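Local coordinates for protein endoglucanase (Ganoderma lucidum, PDB 5D8Z) that probably hydrolyses internal beta-1,4-glucosidic bonds of cellulose and related glucans, as an endoglucanase of glycoside hydrolase family 5, at residues V74-V79 and V161-H166; G199-W202 and E206-V209; Y237-S240 and T245-E248; N256-L261 and C290-Y295. All blocks are in the same frame, centred on the assembly; numbering follows the deposited sequence.

Contact 1. Residues V74-V79 and V161-H166. With BGC (beta-D-glucopyranose), chain C.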
loop_
_atom_site.group_PDB
_atom_site.type_symbol
_atom_site.label_atom_id
_atom_site.label_comp_id
_atom_site.label_asym_id
_atom_site.label_seq_id
_atom_site.Cartn_x
_atom_site.Cartn_y
_atom_site.Cartn_z
ATOM N N VAL A 74 -9.041 4.775 -5.425
ATOM C CA VAL A 74 -8.406 3.501 -5.140
ATOM C C VAL A 74 -8.398 3.293 -3.612
ATOM O O VAL A 74 -8.404 4.251 -2.859
ATOM C CB VAL A 74 -6.963 3.516 -5.671
ATOM C CG1 VAL A 74 -6.139 4.555 -4.944
ATOM C CG2 VAL A 74 -6.284 2.169 -5.535
ATOM N N PHE A 75 -8.365 2.042 -3.168
ATOM C CA PHE A 75 -8.186 1.727 -1.756
ATOM C C PHE A 75 -7.129 0.692 -1.586
ATOM O O PHE A 75 -6.922 -0.152 -2.435
ATOM C CB PHE A 75 -9.510 1.292 -1.127
ATOM C CG PHE A 75 -10.534 2.363 -1.219
ATOM C CD1 PHE A 75 -10.335 3.566 -0.551
ATOM C CD2 PHE A 75 -11.601 2.240 -2.057
ATOM C CE1 PHE A 75 -11.231 4.611 -0.675
ATOM C CE2 PHE A 75 -12.518 3.275 -2.195
ATOM C CZ PHE A 75 -12.330 4.465 -1.500
ATOM N N ARG A 76 -6.438 0.782 -0.477
ATOM C CA ARG A 76 -5.379 -0.133 -0.225
ATOM C C ARG A 76 -5.807 -0.999 0.923
ATOM O O ARG A 76 -6.208 -0.483 1.949
ATOM C CB ARG A 76 -4.127 0.628 0.114
ATOM C CG ARG A 76 -2.924 -0.264 0.245
ATOM C CD ARG A 76 -1.677 0.559 0.177
ATOM N NE ARG A 76 -0.471 -0.230 0.286
ATOM C CZ ARG A 76 0.244 -0.351 1.393
ATOM N NH1 ARG A 76 -0.148 0.212 2.536
ATOM N NH2 ARG A 76 1.363 -1.052 1.358
ATOM N N LEU A 77 -5.679 -2.309 0.746
ATOM C CA LEU A 77 -6.286 -3.306 1.616
ATOM C C LEU A 77 -5.225 -4.214 2.191
ATOM O O LEU A 77 -4.949 -5.300 1.629
ATOM C CB LEU A 77 -7.255 -4.185 0.827
ATOM C CG LEU A 77 -8.320 -3.529 -0.027
ATOM C CD1 LEU A 77 -9.200 -4.631 -0.595
ATOM C CD2 LEU A 77 -9.111 -2.531 0.783
ATOM N N PRO A 78 -4.643 -3.809 3.325
ATOM C CA PRO A 78 -3.570 -4.591 3.935
ATOM C C PRO A 78 -4.013 -5.942 4.446
ATOM O O PRO A 78 -5.038 -6.043 5.102
ATOM C CB PRO A 78 -3.116 -3.726 5.094
ATOM C CG PRO A 78 -3.607 -2.356 4.774
ATOM C CD PRO A 78 -4.895 -2.565 4.055
ATOM N N VAL A 79 -3.247 -6.979 4.125
ATOM C CA VAL A 79 -3.484 -8.291 4.704
ATOM C C VAL A 79 -2.198 -9.078 4.831
ATOM O O VAL A 79 -1.350 -8.960 4.006
ATOM C CB VAL A 79 -4.488 -9.095 3.863
ATOM C CG1 VAL A 79 -3.936 -9.409 2.488
ATOM C CG2 VAL A 79 -4.855 -10.375 4.590
ATOM N N VAL A 161 3.297 -5.947 -4.027
ATOM C CA VAL A 161 4.134 -7.114 -3.790
ATOM C C VAL A 161 4.470 -7.268 -2.324
ATOM O O VAL A 161 4.318 -8.341 -1.769
ATOM C CB VAL A 161 5.446 -7.037 -4.604
ATOM C CG1 VAL A 161 6.422 -8.109 -4.173
ATOM C CG2 VAL A 161 5.174 -7.198 -6.092
ATOM N N MET A 162 4.923 -6.201 -1.687
ATOM C CA MET A 162 5.290 -6.307 -0.305
ATOM C C MET A 162 5.337 -4.977 0.382
ATOM O O MET A 162 5.905 -4.026 -0.129
ATOM C CB MET A 162 6.663 -6.942 -0.182
ATOM C CG MET A 162 7.181 -7.022 1.253
ATOM S SD MET A 162 6.175 -8.019 2.369
ATOM C CE MET A 162 6.148 -9.572 1.482
ATOM N N ASN A 163 4.792 -4.945 1.588
ATOM C CA ASN A 163 4.715 -3.731 2.347
ATOM C C ASN A 163 5.965 -3.476 3.148
ATOM O O ASN A 163 6.393 -4.322 3.906
ATOM C CB ASN A 163 3.586 -3.814 3.329
ATOM C CG ASN A 163 3.482 -2.574 4.151
ATOM O OD1 ASN A 163 3.096 -1.530 3.646
ATOM N ND2 ASN A 163 3.833 -2.667 5.417
ATOM N N GLU A 164 6.524 -2.286 2.993
ATOM C CA GLU A 164 7.640 -1.774 3.813
ATOM C C GLU A 164 8.817 -2.687 4.166
ATOM O O GLU A 164 9.133 -2.870 5.335
ATOM C CB GLU A 164 7.088 -1.118 5.070
ATOM C CG GLU A 164 6.453 0.218 4.771
ATOM C CD GLU A 164 6.048 0.989 6.022
ATOM O OE1 GLU A 164 6.109 0.401 7.119
ATOM O OE2 GLU A 164 5.663 2.192 5.903
ATOM N N PRO A 165 9.510 -3.214 3.162
ATOM C CA PRO A 165 10.779 -3.861 3.466
ATOM C C PRO A 165 11.706 -2.922 4.231
ATOM O O PRO A 165 11.749 -1.722 3.952
ATOM C CB PRO A 165 11.379 -4.155 2.100
ATOM C CG PRO A 165 10.272 -4.018 1.090
ATOM C CD PRO A 165 9.143 -3.279 1.734
ATOM N N HIS A 166 12.416 -3.458 5.207
ATOM C CA HIS A 166 13.303 -2.668 5.990
ATOM C C HIS A 166 14.393 -3.553 6.513
ATOM O O HIS A 166 14.243 -4.761 6.543
ATOM C CB HIS A 166 12.570 -2.007 7.125
ATOM C CG HIS A 166 12.170 -2.941 8.219
ATOM N ND1 HIS A 166 13.021 -3.292 9.243
ATOM C CD2 HIS A 166 11.001 -3.577 8.463
ATOM C CE1 HIS A 166 12.398 -4.116 10.063
ATOM N NE2 HIS A 166 11.172 -4.306 9.612
HETATM C C2 BGC C . 7.090 2.315 12.009
HETATM C C3 BGC C . 5.855 1.934 11.163
HETATM C C4 BGC C . 5.701 2.793 9.920
HETATM C C5 BGC C . 7.041 2.907 9.165
HETATM C C6 BGC C . 6.975 3.968 8.070
HETATM C C1 BGC C . 8.392 2.582 11.209
HETATM O O2 BGC C . 7.320 1.253 12.941
HETATM O O3 BGC C . 4.614 2.090 11.882
HETATM O O4 BGC C . 4.590 2.242 9.171
HETATM O O5 BGC C . 8.139 3.310 10.001
HETATM O O6 BGC C . 7.875 5.053 8.320
#
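Arg76 and Asn163 make the one residue-to-residue contact between strand 74-79 and residues 161-166, the loop that follows strand 157-160 at the mouth of the parallel eight-stranded barrel. On the loop side the contact begins with Asn163. Its CG stands anti to the backbone N (chi1 179°), which brings OD1 to Arg76 NH2 at 2.9 Å. The hydrogen bond is almost straight, with an N-H...O angle of 172°. OD1 sits at the edge of the guanidinium and within its plane, whereas the donor is tilted from the amide's carbonyl plane. The two flat groups are turned 43° against each other, and the arginine, extended from CG to NE, meets the asparagine side chain at about a right angle. Glu164 comes next and turns to the glycan: its OE1 accepts a hydrogen bond from O4 of the chain C glucose at 3.1 Å, while OE2 is bound by ND1 of His235. Pro165 completes the Asn-Glu-Pro run that family 5 enzymes carry after the fourth barrel strand. His166 then stacks its ring on Trp202, joining this loop to the next. Arg76 does more than hold Asn163, since the same NH2 forms a salt bridge with Asp118, and NH1 meets both Glu276 and Asn28. The chemistry is thus that of a buried cation probably compensated by carboxylates and gripped along its edge, a second-shell group that ties Asn163, the neighbour of Glu164, to Glu276, both glutamates belonging to the glycan pocket.

Contact 2. Residues G199-W202 and E206-V209. With BGC (beta-D-glucopyranose), chain B.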
loop_
_atom_site.group_PDB
_atom_site.type_symbol
_atom_site.label_atom_id
_atom_site.label_comp_id
_atom_site.label_asym_id
_atom_site.label_seq_id
_atom_site.Cartn_x
_atom_site.Cartn_y
_atom_site.Cartn_z
ATOM N N GLY A 199 11.131 -1.137 -2.116
ATOM C CA GLY A 199 12.492 -1.280 -1.674
ATOM C C GLY A 199 12.694 -1.050 -0.190
ATOM O O GLY A 199 11.790 -1.169 0.603
ATOM N N ASN A 200 13.910 -0.696 0.182
ATOM C CA ASN A 200 14.379 -0.810 1.548
ATOM C C ASN A 200 13.995 0.399 2.359
ATOM O O ASN A 200 13.218 1.248 1.905
ATOM C CB ASN A 200 15.883 -0.973 1.511
ATOM C CG ASN A 200 16.409 -1.772 2.674
ATOM O OD1 ASN A 200 15.844 -1.723 3.780
ATOM N ND2 ASN A 200 17.516 -2.498 2.449
ATOM N N ASN A 201 14.545 0.471 3.564
ATOM C CA ASN A 201 14.205 1.491 4.558
ATOM C C ASN A 201 12.712 1.822 4.617
ATOM O O ASN A 201 12.323 2.972 4.500
ATOM C CB ASN A 201 15.062 2.753 4.379
ATOM C CG ASN A 201 15.084 3.623 5.640
ATOM O OD1 ASN A 201 15.284 3.118 6.760
ATOM N ND2 ASN A 201 14.879 4.939 5.470
ATOM N N TRP A 202 11.885 0.795 4.820
ATOM C CA TRP A 202 10.447 0.961 4.873
ATOM C C TRP A 202 9.952 1.671 3.623
ATOM O O TRP A 202 9.013 2.474 3.709
ATOM C CB TRP A 202 10.033 1.762 6.115
ATOM C CG TRP A 202 10.738 1.321 7.342
ATOM C CD1 TRP A 202 11.994 1.677 7.730
ATOM C CD2 TRP A 202 10.261 0.408 8.337
ATOM N NE1 TRP A 202 12.333 1.047 8.905
ATOM C CE2 TRP A 202 11.284 0.265 9.301
ATOM C CE3 TRP A 202 9.071 -0.302 8.512
ATOM C CZ2 TRP A 202 11.144 -0.553 10.425
ATOM C CZ3 TRP A 202 8.935 -1.110 9.638
ATOM C CH2 TRP A 202 9.964 -1.224 10.576
ATOM N N GLU A 206 12.562 9.061 0.668
ATOM C CA GLU A 206 13.761 9.871 0.829
ATOM C C GLU A 206 15.029 9.116 0.464
ATOM O O GLU A 206 15.951 9.688 -0.078
ATOM C CB GLU A 206 13.852 10.347 2.268
ATOM C CG GLU A 206 15.031 11.234 2.595
ATOM C CD GLU A 206 14.657 12.295 3.618
ATOM O OE1 GLU A 206 13.565 12.902 3.465
ATOM O OE2 GLU A 206 15.433 12.537 4.571
ATOM N N THR A 207 15.089 7.831 0.768
ATOM C CA THR A 207 16.304 7.053 0.507
ATOM C C THR A 207 16.147 6.126 -0.679
ATOM O O THR A 207 17.068 5.394 -0.991
ATOM C CB THR A 207 16.630 6.167 1.705
ATOM O OG1 THR A 207 15.517 5.276 1.913
ATOM C CG2 THR A 207 16.850 7.026 2.937
ATOM N N PHE A 208 14.988 6.145 -1.326
ATOM C CA PHE A 208 14.697 5.178 -2.361
ATOM C C PHE A 208 15.744 5.063 -3.448
ATOM O O PHE A 208 16.006 3.966 -3.922
ATOM C CB PHE A 208 13.369 5.480 -3.028
ATOM C CG PHE A 208 12.858 4.351 -3.879
ATOM C CD1 PHE A 208 12.237 3.267 -3.294
ATOM C CD2 PHE A 208 13.014 4.371 -5.259
ATOM C CE1 PHE A 208 11.781 2.220 -4.061
ATOM C CE2 PHE A 208 12.548 3.330 -6.039
ATOM C CZ PHE A 208 11.925 2.250 -5.440
ATOM N N VAL A 209 16.312 6.190 -3.868
ATOM C CA VAL A 209 17.415 6.210 -4.844
ATOM C C VAL A 209 18.781 6.072 -4.146
ATOM O O VAL A 209 19.630 5.283 -4.593
ATOM C CB VAL A 209 17.412 7.510 -5.681
ATOM C CG1 VAL A 209 18.495 7.460 -6.756
ATOM C CG2 VAL A 209 16.036 7.761 -6.307
HETATM C C2 BGC B . 12.424 5.042 10.653
HETATM C C3 BGC B . 10.954 4.578 10.653
HETATM C C4 BGC B . 10.711 3.420 11.647
HETATM C C5 BGC B . 11.545 3.540 12.958
HETATM C C6 BGC B . 11.755 2.188 13.636
HETATM C C1 BGC B . 12.891 5.331 12.083
HETATM O O1 BGC B . 14.218 5.873 12.098
HETATM O O2 BGC B . 12.582 6.204 9.832
HETATM O O3 BGC B . 10.550 4.203 9.315
HETATM O O4 BGC B . 9.311 3.360 12.005
HETATM O O5 BGC B . 12.862 4.107 12.820
HETATM O O6 BGC B . 12.755 2.354 14.644
#
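Asn201 and Thr207 face each other across a bend in the loop that joins strand 194-198 to helix 213-218, their side chains crossing at about a right angle. Thr207 presents OG1, which lies 3.6 Å from Asn201 CB and is also near the amide. The methyl CG2 of Thr207 lies 3.8 Å from Asn201 ND2. Deeper in, Phe208 turns its ring edge to the backbone of Gly199, with CE1 3.9 Å from the glycine N; an anti first torsion (chi1 -167°) swings the ring that way. The bend is tied on its own side by a hydrogen bond from Asn201 N to Asn200 OD1. Trp202 points its indole elsewhere, into the glycan cleft. O3 of the chain B glucose lies 3.3 Å above one face of the indole, displaced toward the rim beside CD1, while His166 stacks against the opposite face and Asn201 OD1 stands in the ring plane at its edge. With an alanine here the aromatic platform would be gone, and the sugar would probably lose its flat support while the imidazole of His166 lost its stacking mate. No hydrogen bond joins the two segments, which meet by van der Waals contact; the loop is also anchored by Ser213 and Ala214. The indole, clasped between imidazole and sugar, is consistent with binding by shape against the flat ring, to which the backbone O of Asp241 adds a hydrogen bond to the glucose.

Contact 3. Residues Y237-S240 and T245-E248. With BGC (beta-D-glucopyranose), chain C.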
loop_
_atom_site.group_PDB
_atom_site.type_symbol
_atom_site.label_atom_id
_atom_site.label_comp_id
_atom_site.label_asym_id
_atom_site.label_seq_id
_atom_site.Cartn_x
_atom_site.Cartn_y
_atom_site.Cartn_z
ATOM N N TYR A 237 6.014 9.851 5.593
ATOM C CA TYR A 237 5.211 10.458 6.649
ATOM C C TYR A 237 5.778 11.829 6.931
ATOM O O TYR A 237 6.856 12.135 6.459
ATOM C CB TYR A 237 5.243 9.562 7.877
ATOM C CG TYR A 237 4.409 8.327 7.660
ATOM C CD1 TYR A 237 3.031 8.368 7.831
ATOM C CD2 TYR A 237 4.976 7.132 7.252
ATOM C CE1 TYR A 237 2.253 7.250 7.657
ATOM C CE2 TYR A 237 4.192 6.015 7.053
ATOM C CZ TYR A 237 2.836 6.085 7.258
ATOM O OH TYR A 237 2.041 4.992 7.058
ATOM N N LEU A 238 5.066 12.650 7.698
ATOM C CA LEU A 238 5.425 14.055 7.829
ATOM C C LEU A 238 6.027 14.432 9.182
ATOM O O LEU A 238 6.158 15.616 9.499
ATOM C CB LEU A 238 4.199 14.922 7.512
ATOM C CG LEU A 238 3.889 15.031 6.000
ATOM C CD1 LEU A 238 3.185 13.785 5.488
ATOM C CD2 LEU A 238 3.058 16.251 5.625
ATOM N N ASP A 239 6.421 13.438 9.974
ATOM C CA ASP A 239 6.934 13.706 11.320
ATOM C C ASP A 239 8.440 13.610 11.304
ATOM O O ASP A 239 9.002 13.121 10.326
ATOM C CB ASP A 239 6.315 12.780 12.370
ATOM C CG ASP A 239 6.373 11.317 11.988
ATOM O OD1 ASP A 239 6.276 10.996 10.786
ATOM O OD2 ASP A 239 6.475 10.473 12.905
ATOM N N SER A 240 9.090 14.100 12.362
ATOM C CA SER A 240 10.550 14.280 12.342
ATOM C C SER A 240 11.290 13.001 11.975
ATOM O O SER A 240 12.232 13.033 11.160
ATOM C CB SER A 240 11.064 14.832 13.677
ATOM O OG SER A 240 10.384 14.254 14.781
ATOM N N THR A 245 4.122 8.181 13.833
ATOM C CA THR A 245 3.604 7.927 15.176
ATOM C C THR A 245 3.292 9.219 15.900
ATOM O O THR A 245 2.657 9.188 16.929
ATOM C CB THR A 245 4.599 7.105 16.015
ATOM O OG1 THR A 245 5.842 7.820 16.146
ATOM C CG2 THR A 245 4.850 5.760 15.356
ATOM N N HIS A 246 3.727 10.354 15.363
ATOM C CA HIS A 246 3.461 11.645 15.979
ATOM C C HIS A 246 2.256 12.327 15.405
ATOM O O HIS A 246 1.911 12.131 14.243
ATOM C CB HIS A 246 4.670 12.546 15.830
ATOM C CG HIS A 246 5.854 12.020 16.551
ATOM N ND1 HIS A 246 6.976 11.557 15.901
ATOM C CD2 HIS A 246 6.054 11.790 17.869
ATOM C CE1 HIS A 246 7.840 11.108 16.793
ATOM N NE2 HIS A 246 7.303 11.237 17.992
ATOM N N GLU A 247 1.611 13.136 16.234
ATOM C CA GLU A 247 0.421 13.845 15.788
ATOM C C GLU A 247 0.851 15.050 14.991
ATOM O O GLU A 247 0.196 15.397 14.026
ATOM C CB GLU A 247 -0.518 14.249 16.951
ATOM C CG GLU A 247 -1.909 14.664 16.458
ATOM C CD GLU A 247 -3.033 14.477 17.470
ATOM O OE1 GLU A 247 -3.745 13.445 17.399
ATOM O OE2 GLU A 247 -3.224 15.370 18.323
ATOM N N GLU A 248 1.974 15.654 15.372
ATOM C CA GLU A 248 2.380 16.944 14.830
ATOM C C GLU A 248 3.306 16.754 13.653
ATOM O O GLU A 248 4.079 15.816 13.605
ATOM C CB GLU A 248 3.066 17.784 15.917
ATOM C CG GLU A 248 2.784 19.289 15.824
ATOM C CD GLU A 248 1.350 19.670 16.202
ATOM O OE1 GLU A 248 0.791 20.609 15.576
ATOM O OE2 GLU A 248 0.785 19.035 17.124
HETATM C C2 BGC C . 7.090 2.315 12.009
HETATM C C3 BGC C . 5.855 1.934 11.163
HETATM C C4 BGC C . 5.701 2.793 9.920
HETATM C C5 BGC C . 7.041 2.907 9.165
HETATM C C6 BGC C . 6.975 3.968 8.070
HETATM C C1 BGC C . 8.392 2.582 11.209
HETATM O O2 BGC C . 7.320 1.253 12.941
HETATM O O3 BGC C . 4.614 2.090 11.882
HETATM O O4 BGC C . 4.590 2.242 9.171
HETATM O O5 BGC C . 8.139 3.310 10.001
HETATM O O6 BGC C . 7.875 5.053 8.320
#
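Asp239 and His246 form a His-carboxylate hydrogen bond within the long loop that follows the sixth strand of the TIM barrel, strand 230-235. The CB of Asp239 packs 3.8 Å from the CB of His246 and 4.0 Å from the backbone O of Glu248. From there CG takes the position between the backbone N and the carbonyl carbon (chi1 50°), directing the carboxylate into the turn formed by residues 243-246. One oxygen, OD1, accepts the backbone N-H of Gly244. The other, OD2, gathers several donors: it receives His246 ND1 on its anti lone pair, at 3.2 Å and an N-H...O angle of 143°, and Thr245 N adds a weak bond at 3.4 Å. Ser243 OG is hydrogen-bonded to this oxygen as well, and also to Thr245 OG1. OD2 lies 26° out of the imidazole plane, which fits the bent bond. An alanine in place of Asp239 would probably leave His246 ND1 and the N-H groups of Gly244 and Thr245 without this acceptor, and the turn freer to shift. Because Asp241 is also close, the local negative charge may favour a protonated His246. At the start of the segment Tyr237 serves the glycan pocket instead: its OH is hydrogen-bonded to Glu276, and its CE2 comes within 3.6 Å of C6 of the chain C glucose.

Contact 4. Residues N256-L261 and C290-Y295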
loop_
_atom_site.group_PDB
_atom_site.type_symbol
_atom_site.label_atom_id
_atom_site.label_comp_id
_atom_site.label_asym_id
_atom_site.label_seq_id
_atom_site.Cartn_x
_atom_site.Cartn_y
_atom_site.Cartn_z
ATOM N N ASN A 256 13.646 17.167 0.481
ATOM C CA ASN A 256 14.473 15.983 0.766
ATOM C C ASN A 256 13.996 14.668 0.149
ATOM O O ASN A 256 14.746 13.684 0.159
ATOM C CB ASN A 256 14.631 15.819 2.275
ATOM C CG ASN A 256 15.356 16.994 2.915
ATOM O OD1 ASN A 256 15.673 17.991 2.249
ATOM N ND2 ASN A 256 15.625 16.882 4.215
ATOM N N ALA A 257 12.778 14.658 -0.407
ATOM C CA ALA A 257 12.181 13.429 -0.896
ATOM C C ALA A 257 11.538 13.523 -2.268
ATOM O O ALA A 257 11.999 12.878 -3.192
ATOM C CB ALA A 257 11.184 12.929 0.113
ATOM N N TRP A 258 10.482 14.312 -2.421
ATOM C CA TRP A 258 9.730 14.275 -3.674
ATOM C C TRP A 258 10.436 14.964 -4.814
ATOM O O TRP A 258 10.301 14.534 -5.952
ATOM C CB TRP A 258 8.332 14.853 -3.527
ATOM C CG TRP A 258 7.613 14.275 -2.425
ATOM C CD1 TRP A 258 7.275 14.895 -1.291
ATOM C CD2 TRP A 258 7.159 12.923 -2.304
ATOM N NE1 TRP A 258 6.607 14.039 -0.461
ATOM C CE2 TRP A 258 6.527 12.812 -1.058
ATOM C CE3 TRP A 258 7.221 11.797 -3.128
ATOM C CZ2 TRP A 258 5.967 11.621 -0.606
ATOM C CZ3 TRP A 258 6.654 10.622 -2.685
ATOM C CH2 TRP A 258 6.031 10.542 -1.435
ATOM N N ALA A 259 11.168 16.036 -4.532
ATOM C CA ALA A 259 11.945 16.703 -5.600
ATOM C C ALA A 259 13.010 15.774 -6.159
ATOM O O ALA A 259 12.913 15.420 -7.345
ATOM C CB ALA A 259 12.571 18.009 -5.123
ATOM N N PRO A 260 13.999 15.335 -5.316
ATOM C CA PRO A 260 15.043 14.435 -5.840
ATOM C C PRO A 260 14.424 13.229 -6.499
ATOM O O PRO A 260 14.859 12.773 -7.571
ATOM C CB PRO A 260 15.816 14.004 -4.589
ATOM C CG PRO A 260 15.570 15.084 -3.609
ATOM C CD PRO A 260 14.145 15.489 -3.859
ATOM N N LEU A 261 13.376 12.726 -5.885
ATOM C CA LEU A 261 12.806 11.532 -6.425
ATOM C C LEU A 261 12.302 11.734 -7.857
ATOM O O LEU A 261 12.652 10.962 -8.747
ATOM C CB LEU A 261 11.715 10.989 -5.510
ATOM C CG LEU A 261 11.162 9.691 -6.075
ATOM C CD1 LEU A 261 12.280 8.676 -6.284
ATOM C CD2 LEU A 261 10.090 9.173 -5.159
ATOM N N CYS A 290 -0.983 19.692 2.637
ATOM C CA CYS A 290 -1.565 20.311 1.444
ATOM C C CYS A 290 -0.458 20.717 0.495
ATOM O O CYS A 290 -0.599 20.606 -0.745
ATOM C CB CYS A 290 -2.457 21.494 1.808
ATOM S SG CYS A 290 -4.197 21.024 2.069
ATOM N N GLN A 291 0.652 21.136 1.099
ATOM C CA GLN A 291 1.861 21.426 0.354
ATOM C C GLN A 291 2.333 20.169 -0.400
ATOM O O GLN A 291 2.458 20.202 -1.636
ATOM C CB GLN A 291 2.949 22.036 1.265
ATOM C CG GLN A 291 2.583 23.447 1.735
ATOM C CD GLN A 291 3.574 24.092 2.709
ATOM O OE1 GLN A 291 4.445 23.447 3.321
ATOM N NE2 GLN A 291 3.439 25.396 2.845
ATOM N N GLN A 292 2.530 19.062 0.315
ATOM C CA GLN A 292 2.971 17.800 -0.316
ATOM C C GLN A 292 2.046 17.305 -1.431
ATOM O O GLN A 292 2.515 16.756 -2.421
ATOM C CB GLN A 292 3.133 16.695 0.735
ATOM C CG GLN A 292 3.403 15.298 0.164
ATOM C CD GLN A 292 3.625 14.236 1.240
ATOM O OE1 GLN A 292 2.726 13.463 1.542
ATOM N NE2 GLN A 292 4.811 14.209 1.822
ATOM N N VAL A 293 0.743 17.493 -1.262
ATOM C CA VAL A 293 -0.244 16.999 -2.221
ATOM C C VAL A 293 -0.302 17.907 -3.439
ATOM O O VAL A 293 -0.500 17.431 -4.571
ATOM C CB VAL A 293 -1.642 16.906 -1.583
ATOM C CG1 VAL A 293 -2.707 16.552 -2.616
ATOM C CG2 VAL A 293 -1.638 15.869 -0.457
ATOM N N ALA A 294 -0.133 19.214 -3.204
ATOM C CA ALA A 294 -0.053 20.190 -4.295
ATOM C C ALA A 294 1.141 19.866 -5.200
ATOM O O ALA A 294 0.998 19.755 -6.430
ATOM C CB ALA A 294 0.052 21.594 -3.728
ATOM N N TYR A 295 2.307 19.685 -4.582
ATOM C CA TYR A 295 3.522 19.217 -5.293
ATOM C C TYR A 295 3.328 17.898 -6.043
ATOM O O TYR A 295 3.681 17.780 -7.217
ATOM C CB TYR A 295 4.699 19.051 -4.339
ATOM C CG TYR A 295 5.983 18.775 -5.082
ATOM C CD1 TYR A 295 6.850 19.820 -5.449
ATOM C CD2 TYR A 295 6.344 17.474 -5.433
ATOM C CE1 TYR A 295 8.019 19.569 -6.143
ATOM C CE2 TYR A 295 7.508 17.219 -6.134
ATOM C CZ TYR A 295 8.341 18.270 -6.493
ATOM O OH TYR A 295 9.498 17.999 -7.182
#
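Trp258 and Tyr295 lead the packing of two neighbouring outer helices of the TIM barrel, 254-267 and 283-298. Their short segments run nearly parallel, with axes 7° apart and 11.3 Å distant, so long side chains must span the gap. Tyr295 does so with CG anti to its backbone N (chi1 -172°), laying CE2 3.6 Å from the CB of Trp258. Its phenol end goes further, to the next residue, where OH approaches the CB of Ala259 at 3.7 Å. Gln292, extended and one helical turn before Tyr295, comes up to the rim of the indole. Its CG is 3.5 Å from Trp258 NE1, and its amide plane stands 81° to the ring, close to perpendicular. In the second shell, Phe303 of the last barrel strand meets Trp258 edge-to-face and also touches Tyr295, linking both helices to the wall they cover. Leu261, on the same helix as Trp258, packs on Phe303 too. Further out, a disulfide from Cys290 to Cys340 fastens helix 283-298 to the C-terminal helix 335-341. The backbone of helix 254-267 is irregular here, with a wide pi-type turn at 256-258 and a kink at Pro260, which has no N-H to give, before Leu261 N bonds to Ala257 O. In the partner helix, the turn that carries Tyr295 is closed by its N bonding to Gln291 O at 3.0 Å.

Contact 1 lies in the barrel's core, its centre about 3 Å from the centre of the chain, and rests on one buried arginine-to-amide hydrogen bond, with carboxylates around it. Contact 3, its centre about 19 Å from that point, is a surface contact, and its aspartate gathers donors inside one loop. Contacts 2 and 4 are partly buried; contact 2 brings polar side chains together without a hydrogen bond, and contact 4 is largely apolar. The first three all reach the glycan, contacts 1 and 3 sharing the chain C glucose; contacts 1 and 2 touch through neighbouring loops, Pro165 on Gly199. Contact 4 touches no sugar, yet meets contact 2 through Val209 on Leu261 and contact 3 through Leu238 on Gln292.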